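Phosphogluconate dehydrogenase NAD-binding putative C-terminal domain-containing protein (Sinorhizobium meliloti, PDB 4EZB) is of unknown function but is probably an oxidoreductase, possibly NAD-binding, related to the phosphogluconate dehydrogenases. Local coordinates at residues E156-V168 against G178-A191. Sequence-based numbering, arbitrary orientation.
Sequences EKVPILVAGRRAV and GMNLEAVGETPGQA
With CG of Asn180 trans to its own backbone N (chi1 -178°), the carboxamide reaches across to the backbone of Lys157, and a bend at the last torsion of Lys157 (chi4 -58°) swings its NZ onto Gly178 O. These two contacts lie beside the N-terminal ends of both strands of a beta-alpha-beta unit in which strands 159-163 and 180-185, joined through helix 167-175, run parallel at the edge of the chain's Rossmann-like sheet. Asn180 ND2 gives a bond of 2.9 Å to Lys157 O, which lies close to the amide plane of Asn180, whereas ND2 sits above the Lys157 carbonyl plane. A leucine here would probably leave Lys157 O without the side-chain N-H that now reaches it. NZ of Lys157 meets Gly178 O at 2.6 Å, on a lone pair. Beyond them, Ile160 and Val162 form the ladder with Asn180, Glu182 and Val184, Val184 N approaching Val162 O almost head-on. On the face bearing helix 167-175, Leu181 lies alongside Ile160 and sets CD2 3.9 Å from Val162 CG1. On the other face, Leu161 CD2 packs against Glu182 CG (3.3 Å) and Val184 CG1, while Ala191, in the first turn of helix 190-218, places CB 3.9 Å from Leu161 CB. Just ahead of strand 159-163, one water donates to Glu156 O and Val158 O and accepts from Asn180 N at 2.7 Å.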
ATOM      1  N   GLU A 156     -21.388  23.272  10.445  1.00 55.88           N
ATOM      2  CA  GLU A 156     -21.637  22.556  11.704  1.00 58.05           C
ATOM      3  C   GLU A 156     -21.913  21.039  11.570  1.00 58.26           C
ATOM      4  O   GLU A 156     -22.079  20.336  12.581  1.00 55.21           O
ATOM      5  CB  GLU A 156     -22.777  23.229  12.467  1.00 57.45           C
ATOM      6  CG  GLU A 156     -24.171  22.798  12.034  1.00 61.54           C
ATOM      7  CD  GLU A 156     -24.682  23.515  10.798  1.00 67.91           C
ATOM      8  OE1 GLU A 156     -23.900  23.789   9.863  1.00 67.70           O
ATOM      9  OE2 GLU A 156     -25.895  23.786  10.754  1.00 74.80           O
ATOM     10  N   LYS A 157     -21.966  20.552  10.333  1.00 53.09           N
ATOM     11  CA  LYS A 157     -22.253  19.150  10.065  1.00 53.68           C
ATOM     12  C   LYS A 157     -21.009  18.431   9.562  1.00 48.97           C
ATOM     13  O   LYS A 157     -21.062  17.282   9.115  1.00 49.75           O
ATOM     14  CB  LYS A 157     -23.399  19.032   9.062  1.00 57.78           C
ATOM     15  CG  LYS A 157     -24.644  19.780   9.502  1.00 59.73           C
ATOM     16  CD  LYS A 157     -25.895  19.122   8.959  1.00 64.83           C
ATOM     17  CE  LYS A 157     -27.127  19.939   9.298  1.00 70.26           C
ATOM     18  NZ  LYS A 157     -27.312  20.168  10.758  1.00 71.04           N
ATOM     19  N   VAL A 158     -19.888  19.132   9.624  1.00 43.83           N
ATOM     20  CA  VAL A 158     -18.582  18.534   9.416  1.00 41.73           C
ATOM     21  C   VAL A 158     -18.484  17.288  10.313  1.00 42.74           C
ATOM     22  O   VAL A 158     -18.895  17.329  11.507  1.00 43.90           O
ATOM     23  CB  VAL A 158     -17.475  19.584   9.703  1.00 42.19           C
ATOM     24  CG1 VAL A 158     -17.447  20.010  11.177  1.00 42.01           C
ATOM     25  CG2 VAL A 158     -16.110  19.125   9.221  1.00 40.74           C
ATOM     26  N   PRO A 159     -18.019  16.163   9.731  1.00 40.72           N
ATOM     27  CA  PRO A 159     -17.855  14.937  10.527  1.00 40.55           C
ATOM     28  C   PRO A 159     -16.777  15.128  11.602  1.00 41.52           C
ATOM     29  O   PRO A 159     -15.625  15.481  11.293  1.00 38.60           O
ATOM     30  CB  PRO A 159     -17.428  13.881   9.489  1.00 39.18           C
ATOM     31  CG  PRO A 159     -16.914  14.665   8.308  1.00 38.50           C
ATOM     32  CD  PRO A 159     -17.704  15.952   8.300  1.00 39.34           C
ATOM     33  N   ILE A 160     -17.183  14.945  12.860  1.00 41.40           N
ATOM     34  CA  ILE A 160     -16.252  14.953  13.996  1.00 38.13           C
ATOM     35  C   ILE A 160     -16.294  13.592  14.692  1.00 38.35           C
ATOM     36  O   ILE A 160     -17.367  13.062  14.946  1.00 38.39           O
ATOM     37  CB  ILE A 160     -16.566  16.115  14.965  1.00 36.45           C
ATOM     38  CG1 ILE A 160     -16.267  17.445  14.272  1.00 33.98           C
ATOM     39  CG2 ILE A 160     -15.747  15.992  16.249  1.00 34.45           C
ATOM     40  CD1 ILE A 160     -16.794  18.695  14.960  1.00 35.43           C
ATOM     41  N   LEU A 161     -15.121  13.002  14.941  1.00 35.14           N
ATOM     42  CA  LEU A 161     -15.029  11.850  15.822  1.00 31.82           C
ATOM     43  C   LEU A 161     -14.682  12.310  17.243  1.00 30.93           C
ATOM     44  O   LEU A 161     -13.850  13.205  17.419  1.00 32.03           O
ATOM     45  CB  LEU A 161     -13.983  10.870  15.295  1.00 32.93           C
ATOM     46  CG  LEU A 161     -14.236  10.281  13.873  1.00 37.20           C
ATOM     47  CD1 LEU A 161     -13.229   9.190  13.524  1.00 38.83           C
ATOM     48  CD2 LEU A 161     -15.660   9.750  13.692  1.00 35.32           C
ATOM     49  N   VAL A 162     -15.314  11.701  18.239  1.00 30.53           N
ATOM     50  CA  VAL A 162     -15.026  11.985  19.660  1.00 31.48           C
ATOM     51  C   VAL A 162     -14.749  10.704  20.472  1.00 33.53           C
ATOM     52  O   VAL A 162     -15.288   9.623  20.183  1.00 35.76           O
ATOM     53  CB  VAL A 162     -16.123  12.876  20.304  1.00 32.64           C
ATOM     54  CG1 VAL A 162     -16.009  14.304  19.791  1.00 32.08           C
ATOM     55  CG2 VAL A 162     -17.524  12.350  19.991  1.00 33.62           C
ATOM     56  N   ALA A 163     -13.880  10.809  21.471  1.00 32.21           N
ATOM     57  CA  ALA A 163     -13.560   9.682  22.340  1.00 32.60           C
ATOM     58  C   ALA A 163     -13.389  10.182  23.773  1.00 32.44           C
ATOM     59  O   ALA A 163     -12.774  11.225  23.991  1.00 32.26           O
ATOM     60  CB  ALA A 163     -12.259   9.039  21.882  1.00 32.56           C
ATOM     61  N   GLY A 164     -13.871   9.412  24.743  1.00 32.37           N
ATOM     62  CA  GLY A 164     -13.687   9.763  26.164  1.00 34.55           C
ATOM     63  C   GLY A 164     -14.852   9.262  26.983  1.00 37.44           C
ATOM     64  O   GLY A 164     -15.859   8.802  26.418  1.00 34.34           O
ATOM     65  N   ARG A 165     -14.714   9.322  28.311  1.00 39.46           N
ATOM     66  CA  ARG A 165     -15.783   8.925  29.220  1.00 42.99           C
ATOM     67  C   ARG A 165     -17.123   9.485  28.711  1.00 41.18           C
ATOM     68  O   ARG A 165     -18.073   8.728  28.503  1.00 41.81           O
ATOM     69  CB  ARG A 165     -15.481   9.408  30.648  1.00 49.35           C
ATOM     70  CG  ARG A 165     -15.796   8.413  31.755  1.00 60.16           C
ATOM     71  CD  ARG A 165     -15.941   9.076  33.128  1.00 73.56           C
ATOM     72  NE  ARG A 165     -14.746   9.814  33.567  1.00 88.05           N
ATOM     73  CZ  ARG A 165     -13.946   9.460  34.578  1.00 98.29           C
ATOM     74  NH1 ARG A 165     -12.890  10.212  34.884  1.00 95.72           N
ATOM     75  NH2 ARG A 165     -14.190   8.363  35.288  1.00103.31           N
ATOM     76  N   ARG A 166     -17.161  10.792  28.424  1.00 39.23           N
ATOM     77  CA  ARG A 166     -18.408  11.482  28.052  1.00 39.53           C
ATOM     78  C   ARG A 166     -18.645  11.711  26.554  1.00 38.03           C
ATOM     79  O   ARG A 166     -19.541  12.462  26.165  1.00 40.11           O
ATOM     80  CB  ARG A 166     -18.550  12.782  28.856  1.00 40.53           C
ATOM     81  CG  ARG A 166     -18.575  12.503  30.362  1.00 42.85           C
ATOM     82  CD  ARG A 166     -18.543  13.770  31.207  1.00 44.71           C
ATOM     83  NE  ARG A 166     -19.798  14.506  31.125  1.00 47.40           N
ATOM     84  CZ  ARG A 166     -20.020  15.701  31.677  1.00 48.74           C
ATOM     85  NH1 ARG A 166     -19.071  16.324  32.385  1.00 47.79           N
ATOM     86  NH2 ARG A 166     -21.198  16.281  31.502  1.00 46.30           N
ATOM     87  N   ALA A 167     -17.876  11.030  25.719  1.00 37.07           N
ATOM     88  CA  ALA A 167     -18.029  11.143  24.261  1.00 35.14           C
ATOM     89  C   ALA A 167     -19.441  10.811  23.762  1.00 37.33           C
ATOM     90  O   ALA A 167     -19.981  11.526  22.922  1.00 35.96           O
ATOM     91  CB  ALA A 167     -17.004  10.265  23.546  1.00 32.07           C
ATOM     92  N   VAL A 168     -20.037   9.730  24.263  1.00 39.44           N
ATOM     93  CA  VAL A 168     -21.398   9.354  23.823  1.00 40.49           C
ATOM     94  C   VAL A 168     -22.323  10.501  24.201  1.00 40.92           C
ATOM     95  O   VAL A 168     -23.048  11.017  23.357  1.00 39.67           O
ATOM     96  CB  VAL A 168     -21.861   8.021  24.449  1.00 41.78           C
ATOM     97  CG1 VAL A 168     -23.367   7.834  24.335  1.00 39.81           C
ATOM     98  CG2 VAL A 168     -21.091   6.869  23.818  1.00 43.28           C
ATOM     99  N   GLY A 178     -27.957  19.683  15.991  1.00 52.23           N
ATOM    100  CA  GLY A 178     -27.713  19.623  14.540  1.00 53.64           C
ATOM    101  C   GLY A 178     -26.282  19.368  14.083  1.00 56.65           C
ATOM    102  O   GLY A 178     -25.998  19.419  12.875  1.00 58.30           O
HETATM  103  N   MSE A 179     -25.376  19.072  15.024  1.00 54.28           N
HETATM  104  CA  MSE A 179     -23.973  18.759  14.666  1.00 54.05           C
HETATM  105  C   MSE A 179     -23.827  17.327  14.248  1.00 52.19           C
HETATM  106  O   MSE A 179     -24.780  16.553  14.349  1.00 50.26           O
HETATM  107  CB  MSE A 179     -23.036  19.068  15.819  1.00 54.40           C
HETATM  108  CG  MSE A 179     -23.064  20.568  16.050  1.00 61.31           C
HETATM  109 SE   MSE A 179     -21.464  21.133  17.051  1.00 76.33          SE
HETATM  110  CE  MSE A 179     -22.454  21.733  18.642  1.00 72.88           C
ATOM    111  N   ASN A 180     -22.631  16.955  13.788  1.00 49.16           N
ATOM    112  CA  ASN A 180     -22.406  15.637  13.200  1.00 46.80           C
ATOM    113  C   ASN A 180     -21.268  14.826  13.852  1.00 44.15           C
ATOM    114  O   ASN A 180     -20.249  14.514  13.219  1.00 41.77           O
ATOM    115  CB  ASN A 180     -22.182  15.804  11.706  1.00 48.33           C
ATOM    116  CG  ASN A 180     -21.994  14.487  10.983  1.00 52.16           C
ATOM    117  OD1 ASN A 180     -22.497  13.441  11.402  1.00 58.61           O
ATOM    118  ND2 ASN A 180     -21.269  14.535   9.879  1.00 52.64           N
ATOM    119  N   LEU A 181     -21.469  14.473  15.117  1.00 42.88           N
ATOM    120  CA  LEU A 181     -20.449  13.782  15.897  1.00 42.12           C
ATOM    121  C   LEU A 181     -20.704  12.292  15.986  1.00 45.10           C
ATOM    122  O   LEU A 181     -21.848  11.867  16.141  1.00 48.00           O
ATOM    123  CB  LEU A 181     -20.449  14.331  17.318  1.00 38.57           C
ATOM    124  CG  LEU A 181     -19.669  15.579  17.676  1.00 36.87           C
ATOM    125  CD1 LEU A 181     -20.277  16.861  17.099  1.00 34.11           C
ATOM    126  CD2 LEU A 181     -19.604  15.651  19.199  1.00 33.46           C
ATOM    127  N   GLU A 182     -19.650  11.487  15.897  1.00 46.23           N
ATOM    128  CA  GLU A 182     -19.764  10.100  16.363  1.00 45.36           C
ATOM    129  C   GLU A 182     -18.752   9.686  17.429  1.00 39.63           C
ATOM    130  O   GLU A 182     -17.565   9.965  17.330  1.00 37.14           O
ATOM    131  CB  GLU A 182     -19.849   9.082  15.226  1.00 49.88           C
ATOM    132  CG  GLU A 182     -18.878   9.274  14.093  1.00 55.20           C
ATOM    133  CD  GLU A 182     -19.031   8.181  13.055  1.00 67.41           C
ATOM    134  OE1 GLU A 182     -18.883   6.990  13.417  1.00 63.50           O
ATOM    135  OE2 GLU A 182     -19.309   8.517  11.882  1.00 78.97           O
ATOM    136  N   ALA A 183     -19.264   9.062  18.473  1.00 39.22           N
ATOM    137  CA  ALA A 183     -18.424   8.561  19.545  1.00 38.66           C
ATOM    138  C   ALA A 183     -17.773   7.276  19.066  1.00 36.96           C
ATOM    139  O   ALA A 183     -18.445   6.369  18.600  1.00 37.08           O
ATOM    140  CB  ALA A 183     -19.242   8.321  20.807  1.00 38.26           C
ATOM    141  N   VAL A 184     -16.448   7.206  19.141  1.00 35.91           N
ATOM    142  CA  VAL A 184     -15.750   6.056  18.577  1.00 35.82           C
ATOM    143  C   VAL A 184     -15.056   5.212  19.640  1.00 40.41           C
ATOM    144  O   VAL A 184     -14.497   4.148  19.332  1.00 43.33           O
ATOM    145  CB  VAL A 184     -14.781   6.468  17.460  1.00 35.15           C
ATOM    146  CG1 VAL A 184     -15.550   7.121  16.327  1.00 34.46           C
ATOM    147  CG2 VAL A 184     -13.732   7.442  17.997  1.00 33.73           C
ATOM    148  N   GLY A 185     -15.115   5.672  20.890  1.00 39.60           N
ATOM    149  CA  GLY A 185     -14.490   4.956  21.998  1.00 39.10           C
ATOM    150  C   GLY A 185     -14.562   5.733  23.293  1.00 40.74           C
ATOM    151  O   GLY A 185     -14.887   6.919  23.297  1.00 39.93           O
ATOM    152  N   GLU A 186     -14.262   5.055  24.394  1.00 40.49           N
ATOM    153  CA  GLU A 186     -14.334   5.656  25.707  1.00 43.51           C
ATOM    154  C   GLU A 186     -12.971   6.176  26.135  1.00 40.35           C
ATOM    155  O   GLU A 186     -12.828   6.848  27.160  1.00 39.29           O
ATOM    156  CB  GLU A 186     -14.890   4.654  26.719  1.00 51.47           C
ATOM    157  CG  GLU A 186     -16.319   4.235  26.410  1.00 63.39           C
ATOM    158  CD  GLU A 186     -16.820   3.118  27.317  1.00 85.11           C
ATOM    159  OE1 GLU A 186     -16.358   3.021  28.482  1.00 89.84           O
ATOM    160  OE2 GLU A 186     -17.688   2.334  26.865  1.00 94.54           O
ATOM    161  N   THR A 187     -11.974   5.922  25.316  1.00 38.57           N
ATOM    162  CA  THR A 187     -10.613   6.276  25.689  1.00 41.17           C
ATOM    163  C   THR A 187     -10.151   7.490  24.880  1.00 42.09           C
ATOM    164  O   THR A 187     -10.122   7.413  23.652  1.00 40.06           O
ATOM    165  CB  THR A 187      -9.673   5.056  25.470  1.00 42.04           C
ATOM    166  OG1 THR A 187     -10.221   3.901  26.121  1.00 43.40           O
ATOM    167  CG2 THR A 187      -8.308   5.320  26.035  1.00 41.02           C
ATOM    168  N   PRO A 188      -9.803   8.617  25.553  1.00 44.26           N
ATOM    169  CA  PRO A 188      -9.320   9.782  24.785  1.00 41.15           C
ATOM    170  C   PRO A 188      -7.997   9.469  24.094  1.00 43.10           C
ATOM    171  O   PRO A 188      -7.116   8.854  24.694  1.00 47.68           O
ATOM    172  CB  PRO A 188      -9.134  10.889  25.843  1.00 40.99           C
ATOM    173  CG  PRO A 188      -9.245  10.226  27.195  1.00 42.08           C
ATOM    174  CD  PRO A 188      -9.933   8.895  27.006  1.00 44.68           C
ATOM    175  N   GLY A 189      -7.846   9.914  22.857  1.00 37.45           N
ATOM    176  CA  GLY A 189      -6.768   9.441  22.015  1.00 36.84           C
ATOM    177  C   GLY A 189      -7.335   8.592  20.878  1.00 36.24           C
ATOM    178  O   GLY A 189      -6.783   8.577  19.767  1.00 35.58           O
ATOM    179  N   GLN A 190      -8.452   7.904  21.118  1.00 32.80           N
ATOM    180  CA  GLN A 190      -8.963   7.025  20.051  1.00 33.74           C
ATOM    181  C   GLN A 190      -9.421   7.720  18.775  1.00 35.01           C
ATOM    182  O   GLN A 190      -9.309   7.122  17.699  1.00 34.07           O
ATOM    183  CB  GLN A 190     -10.052   6.089  20.543  1.00 34.09           C
ATOM    184  CG  GLN A 190      -9.555   5.063  21.548  1.00 36.82           C
ATOM    185  CD  GLN A 190     -10.678   4.171  22.019  1.00 42.30           C
ATOM    186  OE1 GLN A 190     -11.572   4.606  22.766  1.00 43.73           O
ATOM    187  NE2 GLN A 190     -10.652   2.910  21.579  1.00 43.50           N
ATOM    188  N   ALA A 191      -9.933   8.955  18.890  1.00 32.33           N
ATOM    189  CA  ALA A 191     -10.496   9.668  17.750  1.00 33.41           C
ATOM    190  C   ALA A 191      -9.386  10.149  16.816  1.00 36.28           C
ATOM    191  O   ALA A 191      -9.506  10.030  15.599  1.00 35.20           O
ATOM    192  CB  ALA A 191     -11.362  10.845  18.204  1.00 30.84           C
TER
HETATM  193  O   HOH W   1     -20.400  18.359  13.510  1.00 45.16           O